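Local atomic coordinates of peptidase M42 (Thaumarchaeota archaeon SCGC AB-539-E09, PDB entry 5DS0), a protein that probably removes amino acids one at a time from the N-termini of peptides, as a dodecameric TET-type aminopeptidase of family M42 using a two-metal centre. Residues C[64-69]-C[212-217]; C[70-75]-C[85-90]. All coordinates share one frame; numbering follows the deposited sequence.

Contact 1. Residues C[64-69]-C[212-217]. With CO (cobalt (II) ion), chain T; CO (cobalt (II) ion), chain U.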
# COMPACT_ATOMS: atom_id res chain seq x y z
N ALA C 64 18.59 -46.80 2.90
CA ALA C 64 17.20 -46.46 3.12
C ALA C 64 16.64 -45.64 1.99
O ALA C 64 17.28 -44.70 1.52
CB ALA C 64 17.05 -45.71 4.42
N GLY C 65 15.44 -46.00 1.54
CA GLY C 65 14.66 -45.18 0.61
C GLY C 65 13.20 -45.23 1.00
O GLY C 65 12.65 -46.31 1.18
N HIS C 66 12.56 -44.08 1.17
CA HIS C 66 11.20 -44.07 1.69
C HIS C 66 10.18 -44.39 0.61
O HIS C 66 10.28 -43.89 -0.51
CB HIS C 66 10.86 -42.76 2.43
CG HIS C 66 10.79 -41.55 1.56
ND1 HIS C 66 9.63 -41.14 0.94
CD2 HIS C 66 11.72 -40.61 1.26
CE1 HIS C 66 9.86 -40.03 0.26
NE2 HIS C 66 11.12 -39.68 0.44
N THR C 67 9.21 -45.24 0.94
CA THR C 67 8.20 -45.65 -0.01
C THR C 67 6.92 -44.86 0.11
O THR C 67 6.01 -45.04 -0.70
CB THR C 67 7.84 -47.12 0.17
OG1 THR C 67 7.49 -47.35 1.54
CG2 THR C 67 9.01 -47.99 -0.22
N ASP C 68 6.80 -44.02 1.12
CA ASP C 68 5.64 -43.13 1.19
C ASP C 68 5.79 -42.04 0.14
O ASP C 68 6.90 -41.64 -0.21
CB ASP C 68 5.40 -42.55 2.59
CG ASP C 68 6.49 -41.61 3.05
OD1 ASP C 68 7.69 -41.95 2.90
OD2 ASP C 68 6.16 -40.55 3.61
N GLU C 69 4.65 -41.61 -0.38
CA GLU C 69 4.58 -40.53 -1.35
C GLU C 69 3.73 -39.41 -0.77
O GLU C 69 2.86 -39.62 0.08
CB GLU C 69 3.96 -41.01 -2.66
CG GLU C 69 2.55 -41.60 -2.49
CD GLU C 69 1.92 -42.07 -3.78
OE1 GLU C 69 1.88 -41.26 -4.75
OE2 GLU C 69 1.44 -43.23 -3.82
N VAL C 212 8.99 -45.78 6.01
CA VAL C 212 7.69 -45.13 5.91
C VAL C 212 7.71 -43.74 6.52
O VAL C 212 8.61 -43.40 7.30
CB VAL C 212 6.57 -45.97 6.57
CG1 VAL C 212 6.40 -47.29 5.83
CG2 VAL C 212 6.83 -46.19 8.05
N GLN C 213 6.72 -42.95 6.16
CA GLN C 213 6.48 -41.65 6.77
C GLN C 213 7.66 -40.67 6.76
O GLN C 213 7.81 -39.90 7.70
CB GLN C 213 5.95 -41.85 8.20
CG GLN C 213 4.58 -42.51 8.23
CD GLN C 213 3.93 -42.51 9.59
OE1 GLN C 213 3.86 -41.48 10.28
NE2 GLN C 213 3.42 -43.65 9.98
N GLU C 214 8.47 -40.66 5.70
CA GLU C 214 9.50 -39.63 5.53
C GLU C 214 8.88 -38.27 5.29
O GLU C 214 9.30 -37.28 5.87
CB GLU C 214 10.43 -39.94 4.36
CG GLU C 214 11.70 -39.10 4.24
CD GLU C 214 11.60 -37.77 3.46
OE1 GLU C 214 10.77 -37.61 2.51
OE2 GLU C 214 12.38 -36.85 3.77
N GLU C 215 7.86 -38.22 4.43
CA GLU C 215 7.34 -36.95 3.94
C GLU C 215 6.62 -36.13 5.03
O GLU C 215 6.35 -34.95 4.82
CB GLU C 215 6.43 -37.13 2.71
CG GLU C 215 7.09 -37.79 1.51
CD GLU C 215 8.01 -36.87 0.68
OE1 GLU C 215 8.46 -35.85 1.21
OE2 GLU C 215 8.28 -37.16 -0.52
N VAL C 216 6.33 -36.75 6.17
CA VAL C 216 5.65 -36.07 7.28
C VAL C 216 6.53 -35.89 8.53
O VAL C 216 6.02 -35.49 9.57
CB VAL C 216 4.32 -36.77 7.71
CG1 VAL C 216 3.30 -36.75 6.59
CG2 VAL C 216 4.55 -38.20 8.19
N GLY C 217 7.84 -36.14 8.44
CA GLY C 217 8.74 -35.90 9.58
C GLY C 217 9.79 -36.96 9.88
O GLY C 217 10.23 -37.10 11.03
CO CO T . 11.97 -37.88 -0.20
CO CO U . 9.99 -35.78 -0.66
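One face of the His-66 imidazole carries the side chain of Glu-214, whose CB makes a CH-pi contact 3.5 Å from the ring centroid; at the ring's edge, near its plane, stands OE2 of Glu-215. This is the dinuclear cobalt centre of an M42 peptidase, built on the chain at and after strand 60-66. The Glu-214 carboxylate is turned 28° from the imidazole plane, that of Glu-215 76°. Histidine suits its place because its two nitrogens do different work: NE2 binds one cobalt at 2.1 Å, while ND1 gives its hydrogen to the backbone O of Asp-68, in the ring plane, and more weakly to Asp-68 OD1. Glu-214 and Glu-237 belong to this first site, Glu-214 OE1 approaching the cobalt to 3.0 Å, close but not a metal bond. Asp-68 is a second-shell residue. With CG between the backbone N and the carbonyl carbon (chi1 66°), its OD1 takes a weak bond from Glu-214 N, and OD2, also bonded to Ser-20, receives Glu-215 N through its syn lone pair at 3.0 Å. Asp-180 bridges the metals and His-325 completes the second site. Glu-215, bent at chi2, grips that cobalt with OE1 at 2.4 Å and OE2 at 2.2 Å.

Contact 2. Residues C[70-75]-C[85-90]; sequences VGFIVS and FNTLGG
Phe-85 lies in strand 82-88, the second strand of an antiparallel beta hairpin, its ring beside that of Phe-72 and pointing the same way. The rings meet obliquely, planes 73° apart, with CD1 of Phe-85 3.8 Å from CD2 of Phe-72, which also stacks on Trp-91. Asn-86 and Ile-73 form a hydrogen-bonded pair. On the face opposite Phe-72, Asn-86 CB packs 3.8 Å from Ile-73 CG2, while ND2 reaches Gln-294 of the second subunit, so an amide suits this partly exposed place. Thr-87 faces Phe-72 as a non-hydrogen-bonded pair. Leu-88 pairs with Gly-71 through two backbone bonds; Gly-71 adds no side chain on this face. With CG anti to the carbonyl carbon (chi1 -64°), Leu-88 brings CD1 to 3.4 Å from Phe-72 O and 4.1 Å from Ile-73 CB. An alanine at Leu-88 would probably open a gap beside Ile-73 and take away one of the packing partners of Tyr-265 of the second subunit. Gly-89, with phi 98°, calls for glycine because a CB would be jammed against the Leu-88 carbonyl O; it would also crowd Val-70. Gly-90 O bonds to His-325. Strand 71-77 closes the six-stranded barrel by bonding to residues 156-159, while strand 82-88 pairs antiparallel with strand 137-139 on its other side; Phe-72 touches Val-101, and Val-74 touches Val-103, of strand 100-105.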
# COMPACT_ATOMS: atom_id res chain seq x y z
N VAL C 70 3.93 -38.21 -1.26
CA VAL C 70 3.05 -37.14 -0.87
C VAL C 70 1.65 -37.49 -1.34
O VAL C 70 1.48 -38.13 -2.37
CB VAL C 70 3.50 -35.78 -1.42
CG1 VAL C 70 4.84 -35.40 -0.80
CG2 VAL C 70 3.58 -35.78 -2.94
N GLY C 71 0.67 -37.09 -0.55
CA GLY C 71 -0.72 -37.41 -0.81
C GLY C 71 -1.67 -36.50 -0.06
O GLY C 71 -1.34 -35.38 0.28
N PHE C 72 -2.89 -36.99 0.17
CA PHE C 72 -3.90 -36.23 0.91
C PHE C 72 -4.73 -37.19 1.75
O PHE C 72 -4.61 -38.41 1.63
CB PHE C 72 -4.81 -35.44 -0.04
CG PHE C 72 -4.12 -34.87 -1.23
CD1 PHE C 72 -3.96 -35.63 -2.38
CD2 PHE C 72 -3.59 -33.60 -1.20
CE1 PHE C 72 -3.29 -35.12 -3.48
CE2 PHE C 72 -2.93 -33.08 -2.31
CZ PHE C 72 -2.78 -33.84 -3.45
N ILE C 73 -5.60 -36.62 2.56
CA ILE C 73 -6.46 -37.39 3.41
C ILE C 73 -7.80 -36.66 3.50
O ILE C 73 -7.84 -35.44 3.57
CB ILE C 73 -5.82 -37.59 4.79
CG1 ILE C 73 -6.64 -38.56 5.64
CG2 ILE C 73 -5.65 -36.27 5.53
CD1 ILE C 73 -5.87 -39.10 6.83
N VAL C 74 -8.89 -37.43 3.52
CA VAL C 74 -10.23 -36.84 3.55
C VAL C 74 -10.49 -36.21 4.93
O VAL C 74 -10.36 -36.87 5.96
CB VAL C 74 -11.33 -37.88 3.27
CG1 VAL C 74 -12.70 -37.26 3.33
CG2 VAL C 74 -11.13 -38.51 1.91
N SER C 75 -10.85 -34.93 4.92
CA SER C 75 -11.11 -34.20 6.17
C SER C 75 -12.59 -33.96 6.44
O SER C 75 -12.97 -33.67 7.57
CB SER C 75 -10.33 -32.88 6.20
OG SER C 75 -10.84 -31.93 5.28
N PHE C 85 -9.99 -31.89 2.16
CA PHE C 85 -8.83 -32.74 2.43
C PHE C 85 -7.72 -31.98 3.15
O PHE C 85 -7.61 -30.78 3.00
CB PHE C 85 -8.29 -33.30 1.11
CG PHE C 85 -7.84 -32.26 0.13
CD1 PHE C 85 -6.55 -31.74 0.19
CD2 PHE C 85 -8.69 -31.78 -0.82
CE1 PHE C 85 -6.14 -30.77 -0.70
CE2 PHE C 85 -8.29 -30.81 -1.72
CZ PHE C 85 -7.01 -30.30 -1.66
N ASN C 86 -6.89 -32.71 3.88
CA ASN C 86 -5.62 -32.17 4.33
C ASN C 86 -4.52 -32.80 3.52
O ASN C 86 -4.67 -33.90 2.99
CB ASN C 86 -5.43 -32.45 5.80
CG ASN C 86 -6.18 -31.46 6.67
OD1 ASN C 86 -5.97 -30.27 6.55
ND2 ASN C 86 -7.04 -31.95 7.54
N THR C 87 -3.40 -32.09 3.42
CA THR C 87 -2.25 -32.60 2.70
C THR C 87 -1.45 -33.53 3.58
O THR C 87 -1.42 -33.37 4.79
CB THR C 87 -1.32 -31.48 2.26
OG1 THR C 87 -0.80 -30.81 3.40
CG2 THR C 87 -2.05 -30.46 1.39
N LEU C 88 -0.81 -34.52 2.95
CA LEU C 88 0.12 -35.42 3.62
C LEU C 88 1.46 -35.21 2.96
O LEU C 88 1.72 -35.76 1.90
CB LEU C 88 -0.30 -36.87 3.45
CG LEU C 88 -1.63 -37.24 4.11
CD1 LEU C 88 -1.98 -38.71 3.84
CD2 LEU C 88 -1.58 -36.99 5.61
N GLY C 89 2.31 -34.42 3.60
CA GLY C 89 3.61 -34.05 3.03
C GLY C 89 3.48 -32.70 2.38
O GLY C 89 2.39 -32.15 2.27
N GLY C 90 4.62 -32.15 1.97
CA GLY C 90 4.67 -30.78 1.45
C GLY C 90 4.24 -30.71 0.01
O GLY C 90 4.85 -31.37 -0.84

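In the fold
The two contacts lie with their centres about 14 Å apart and follow directly in the chain: segment 64-69 leaves strand 60-66 of the large mixed sheet, and 70-75 enters the small beta barrel. The hairpin of contact 2 therefore falls within the long excursion between the two halves of contact 1, at the passage from the metal-bearing part of the fold to the barrel. They touch where Glu-215 CD meets Val-70 CG1 at 3.8 Å and Val-216 CG1 meets Gly-89 N at 3.9 Å, so the barrel entrance borders the cobalt bound by Glu-215. Both also reach the second subunit, so the loop that carries Glu-214 and Glu-215 lies beside an interface of the twelve-chain assembly.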